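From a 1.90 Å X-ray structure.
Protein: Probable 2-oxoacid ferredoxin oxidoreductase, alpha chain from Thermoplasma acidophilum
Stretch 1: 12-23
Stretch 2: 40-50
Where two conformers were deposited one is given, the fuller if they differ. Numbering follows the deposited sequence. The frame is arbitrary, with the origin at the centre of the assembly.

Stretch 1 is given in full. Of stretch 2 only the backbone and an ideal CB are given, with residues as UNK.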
# COMPACT_ATOMS: atom_id res chain seq x y z
N LYS A 12 -15.21 -24.71 -14.56
CA LYS A 12 -16.25 -23.78 -15.02
C LYS A 12 -17.36 -23.56 -14.00
O LYS A 12 -17.75 -22.42 -13.77
CB LYS A 12 -16.88 -24.23 -16.33
CG LYS A 12 -15.93 -24.37 -17.50
CD LYS A 12 -15.48 -23.00 -18.01
CE LYS A 12 -13.98 -23.01 -18.25
NZ LYS A 12 -13.52 -21.71 -18.77
N GLU A 13 -17.88 -24.65 -13.45
CA GLU A 13 -18.87 -24.61 -12.39
C GLU A 13 -18.09 -24.76 -11.11
O GLU A 13 -17.11 -25.52 -11.09
CB GLU A 13 -19.85 -25.78 -12.52
CG GLU A 13 -20.69 -26.08 -11.27
CD GLU A 13 -22.07 -25.41 -11.28
OE1 GLU A 13 -22.26 -24.39 -11.98
OE2 GLU A 13 -22.98 -25.93 -10.60
N ALA A 14 -18.48 -24.03 -10.08
CA ALA A 14 -17.88 -24.22 -8.76
C ALA A 14 -18.81 -23.69 -7.71
O ALA A 14 -19.63 -22.84 -8.00
CB ALA A 14 -16.54 -23.53 -8.67
N ASP A 15 -18.70 -24.21 -6.50
CA ASP A 15 -19.46 -23.72 -5.37
C ASP A 15 -19.24 -22.21 -5.12
O ASP A 15 -20.18 -21.50 -4.75
CB ASP A 15 -19.08 -24.51 -4.12
CG ASP A 15 -19.49 -25.99 -4.20
OD1 ASP A 15 -20.58 -26.30 -4.72
OD2 ASP A 15 -18.70 -26.86 -3.78
N ILE A 16 -17.99 -21.76 -5.27
CA ILE A 16 -17.55 -20.38 -5.02
C ILE A 16 -16.74 -19.89 -6.24
O ILE A 16 -15.84 -20.61 -6.72
CB ILE A 16 -16.61 -20.28 -3.78
CG1 ILE A 16 -17.37 -20.62 -2.48
CG2 ILE A 16 -15.97 -18.84 -3.70
CD1 ILE A 16 -16.48 -21.00 -1.29
N THR A 17 -17.04 -18.68 -6.71
CA THR A 17 -16.21 -18.03 -7.71
C THR A 17 -15.56 -16.80 -7.10
O THR A 17 -16.22 -15.77 -6.85
CB THR A 17 -17.09 -17.63 -8.93
OG1 THR A 17 -17.53 -18.83 -9.57
CG2 THR A 17 -16.32 -16.74 -9.97
N PHE A 18 -14.28 -16.91 -6.81
CA PHE A 18 -13.49 -15.77 -6.34
C PHE A 18 -13.21 -14.85 -7.52
O PHE A 18 -13.10 -15.32 -8.66
CB PHE A 18 -12.16 -16.24 -5.74
CG PHE A 18 -12.30 -16.98 -4.43
CD1 PHE A 18 -12.62 -16.28 -3.27
CD2 PHE A 18 -12.10 -18.37 -4.35
CE1 PHE A 18 -12.73 -16.95 -2.03
CE2 PHE A 18 -12.23 -19.05 -3.10
CZ PHE A 18 -12.53 -18.35 -1.97
N VAL A 19 -13.12 -13.54 -7.27
CA VAL A 19 -12.67 -12.57 -8.27
C VAL A 19 -11.57 -11.76 -7.62
O VAL A 19 -11.75 -11.26 -6.49
CB VAL A 19 -13.79 -11.61 -8.69
CG1 VAL A 19 -13.31 -10.68 -9.85
CG2 VAL A 19 -15.01 -12.36 -9.11
N THR A 20 -10.44 -11.62 -8.31
CA THR A 20 -9.42 -10.72 -7.85
C THR A 20 -8.52 -10.28 -9.02
O THR A 20 -8.76 -10.66 -10.18
CB THR A 20 -8.61 -11.30 -6.65
OG1 THR A 20 -8.07 -10.22 -5.85
CG2 THR A 20 -7.45 -12.20 -7.14
N TRP A 21 -7.53 -9.47 -8.69
CA TRP A 21 -6.57 -8.94 -9.63
C TRP A 21 -5.33 -8.73 -8.77
O TRP A 21 -5.38 -8.75 -7.54
CB TRP A 21 -7.07 -7.60 -10.22
CG TRP A 21 -7.22 -6.52 -9.16
CD1 TRP A 21 -8.25 -6.38 -8.26
CD2 TRP A 21 -6.27 -5.51 -8.84
NE1 TRP A 21 -8.00 -5.32 -7.43
CE2 TRP A 21 -6.79 -4.77 -7.77
CE3 TRP A 21 -5.03 -5.14 -9.38
CZ2 TRP A 21 -6.13 -3.67 -7.23
CZ3 TRP A 21 -4.37 -4.06 -8.84
CH2 TRP A 21 -4.91 -3.35 -7.75
N GLY A 22 -4.20 -8.51 -9.41
CA GLY A 22 -3.02 -8.10 -8.67
C GLY A 22 -2.53 -9.11 -7.67
O GLY A 22 -2.49 -10.30 -7.96
N SER A 23 -2.18 -8.63 -6.48
CA SER A 23 -1.32 -9.40 -5.59
C SER A 23 -2.02 -10.58 -4.86
O SER A 23 -1.33 -11.49 -4.39
CB SER A 23 -0.66 -8.46 -4.58
OG SER A 23 -1.64 -8.04 -3.63
N UNK A 40 -15.21 -28.79 -1.15
CA UNK A 40 -15.79 -27.56 -1.70
C UNK A 40 -15.03 -27.12 -2.94
O UNK A 40 -13.82 -27.00 -2.90
CB UNK A 40 -15.78 -26.44 -0.65
N UNK A 41 -15.75 -26.89 -4.04
CA UNK A 41 -15.08 -26.46 -5.27
C UNK A 41 -15.09 -24.94 -5.42
O UNK A 41 -16.01 -24.25 -5.01
CB UNK A 41 -15.75 -27.10 -6.49
N UNK A 42 -14.05 -24.40 -6.04
CA UNK A 42 -13.98 -22.96 -6.17
C UNK A 42 -13.19 -22.69 -7.43
O UNK A 42 -12.30 -23.49 -7.79
CB UNK A 42 -13.35 -22.30 -4.94
N UNK A 43 -13.54 -21.62 -8.13
CA UNK A 43 -12.71 -21.20 -9.24
C UNK A 43 -12.33 -19.72 -9.04
O UNK A 43 -12.73 -19.11 -8.04
CB UNK A 43 -13.43 -21.41 -10.57
N UNK A 44 -11.50 -19.16 -9.93
CA UNK A 44 -11.00 -17.79 -9.74
C UNK A 44 -11.09 -17.06 -11.06
O UNK A 44 -10.48 -17.48 -12.05
CB UNK A 44 -9.56 -17.78 -9.21
N UNK A 45 -11.88 -15.98 -11.09
CA UNK A 45 -11.89 -15.10 -12.25
C UNK A 45 -10.82 -14.07 -11.93
O UNK A 45 -10.94 -13.31 -10.99
CB UNK A 45 -13.26 -14.47 -12.51
N UNK A 46 -9.75 -14.08 -12.72
CA UNK A 46 -8.60 -13.23 -12.48
C UNK A 46 -8.57 -12.17 -13.56
O UNK A 46 -8.48 -12.48 -14.75
CB UNK A 46 -7.30 -14.04 -12.46
N UNK A 47 -8.63 -10.90 -13.14
CA UNK A 47 -8.55 -9.79 -14.08
C UNK A 47 -7.08 -9.38 -14.21
O UNK A 47 -6.41 -9.08 -13.22
CB UNK A 47 -9.42 -8.61 -13.62
N UNK A 48 -6.61 -9.39 -15.44
CA UNK A 48 -5.23 -9.04 -15.73
C UNK A 48 -5.10 -7.51 -15.91
O UNK A 48 -5.92 -6.86 -16.57
CB UNK A 48 -4.75 -9.78 -16.98
N UNK A 49 -4.05 -6.95 -15.35
CA UNK A 49 -3.85 -5.50 -15.36
C UNK A 49 -3.39 -4.96 -16.72
O UNK A 49 -4.09 -4.15 -17.33
CB UNK A 49 -2.83 -5.12 -14.29
N UNK A 50 -2.25 -5.36 -17.22
CA UNK A 50 -1.72 -4.60 -18.38
C UNK A 50 -1.71 -5.45 -19.65
O UNK A 50 -0.97 -5.20 -20.58
CB UNK A 50 -0.30 -4.10 -18.09

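Two parallel strands set the frame: 16-21 of stretch 1 and 42-47 of stretch 2, in register, so side chains alternate between the face of Ile 16, Phe 18 and Thr 20 and the face of Thr 17 and Val 19.

Position 40 lies before the strand. Its CB points sideways, with the Asp 15 carboxylate and the end of Ile 16 nearby; polar or branched apolar residues would both serve. It is Ile 40, whose CG2 lies 4.1 Å from Ile 16 CD1.

At position 41 the backbone already meets stretch 1: its N donates to Asp 15 OD2 (3.0 Å), and its O accepts from Ile 16 N (3.2 Å). The ideal CB sits 4.0 Å from Asp 15 OD2, which invites a short donor such as serine, threonine or asparagine. The deposited Ser 41, chi1 p, brings its OG within 3.0 Å of Asp 15 N and accepts a hydrogen bond from it.

Position 42 has little room. Its CB would stand 3.5 Å from Ile 16 O and 3.9 Å from Phe 18 CE2, favouring something small and apolar. Ala 42 fits, its CB 4.0 Å from Ile 16 CB.

Position 43 turns to the Thr 17 face, with Ala 14 CB 4.2 Å from its ideal CB and Thr 17 OG1 at 4.9 Å. A polar side chain of moderate length, asparagine, aspartate or perhaps glutamine, could reach the hydroxyl. It is Asn 43, chi1 p: Thr 17 OG1 donates to Asn 43 OD1 (2.7 Å), while a water bridges, its O donating to Thr 17 OG1 (2.6 Å) and accepting from Asn 43 ND2 (3.0 Å).

Position 44 faces the Phe 18 and Thr 20 side, where aliphatic residues suit. Leu 44 places CD1 3.9 Å from Phe 18 CB and 4.0 Å from Thr 20 CG2.

Position 45 has Val 19 CG2 4.4 Å and Thr 17 CG2 4.6 Å from its ideal CB, so valine, isoleucine or leucine would do. It is Leu 45, whose CD2 lies 4.3 Å from Val 19 CG2.

Position 46 points to the face of Thr 20, its ideal CB 4.3 Å from Thr 20 O; a long side chain could bend back over stretch 1. Tyr 46 does so, CE1 3.9 Å from Gly 22 N.

Position 47, beside Trp 21 CB, suits an aliphatic; Leu 47 packs its CB 4.2 Å from Trp 21 CB.

Position 49 points toward the Trp 21 indole, favouring a long apolar chain. Met 49, a selenomethionine, sets SE at the ring edge, 3.7 Å from Trp 21 CZ3.

Positions 48, pointing away, and 50, out of reach, are unconstrained here: Lys 48 and Phe 50.

Stretch 2 40-50: ISANLLYLKMF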
# COMPACT_ATOMS: atom_id res chain seq x y z
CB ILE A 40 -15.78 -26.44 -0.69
CG1 ILE A 40 -16.70 -26.79 0.47
CG2 ILE A 40 -16.23 -25.14 -1.35
CD1 ILE A 40 -16.50 -25.89 1.68
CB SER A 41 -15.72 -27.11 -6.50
OG SER A 41 -17.08 -26.74 -6.57
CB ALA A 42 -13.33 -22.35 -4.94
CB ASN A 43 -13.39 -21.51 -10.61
CG ASN A 43 -14.77 -20.87 -10.74
OD1 ASN A 43 -15.11 -19.95 -10.00
ND2 ASN A 43 -15.58 -21.36 -11.69
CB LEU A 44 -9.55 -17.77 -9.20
CG LEU A 44 -8.85 -16.38 -9.28
CD1 LEU A 44 -9.55 -15.31 -8.44
CD2 LEU A 44 -7.39 -16.44 -8.88
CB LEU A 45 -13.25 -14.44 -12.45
CG LEU A 45 -13.38 -13.26 -13.41
CD1 LEU A 45 -13.08 -13.77 -14.77
CD2 LEU A 45 -14.83 -12.69 -13.39
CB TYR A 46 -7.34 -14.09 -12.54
CG TYR A 46 -6.07 -13.35 -12.34
CD1 TYR A 46 -5.79 -12.71 -11.14
CD2 TYR A 46 -5.14 -13.29 -13.35
CE1 TYR A 46 -4.61 -12.03 -10.99
CE2 TYR A 46 -4.01 -12.61 -13.22
CZ TYR A 46 -3.73 -12.00 -12.05
OH TYR A 46 -2.53 -11.37 -11.97
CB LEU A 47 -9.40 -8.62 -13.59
CG LEU A 47 -10.84 -9.06 -13.27
CD1 LEU A 47 -11.72 -7.92 -12.71
CD2 LEU A 47 -11.54 -9.76 -14.48
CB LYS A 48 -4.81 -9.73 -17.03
CG LYS A 48 -4.87 -11.22 -16.91
CD LYS A 48 -4.29 -11.82 -18.16
CE LYS A 48 -4.30 -13.29 -18.10
NZ LYS A 48 -3.87 -13.73 -19.44
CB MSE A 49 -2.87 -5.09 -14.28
CG MSE A 49 -3.51 -5.02 -12.90
SE MSE A 49 -2.08 -4.81 -11.60
CE MSE A 49 -0.87 -6.09 -12.53
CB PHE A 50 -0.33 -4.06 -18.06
CG PHE A 50 -0.31 -3.16 -16.85
CD1 PHE A 50 -0.80 -1.85 -16.95
CD2 PHE A 50 0.13 -3.62 -15.63
CE1 PHE A 50 -0.82 -1.00 -15.85
CE2 PHE A 50 0.13 -2.79 -14.50
CZ PHE A 50 -0.34 -1.48 -14.61
O HOH W 1 -18.37 -20.13 -11.71
O HOH W 2 -4.10 -8.57 -12.33
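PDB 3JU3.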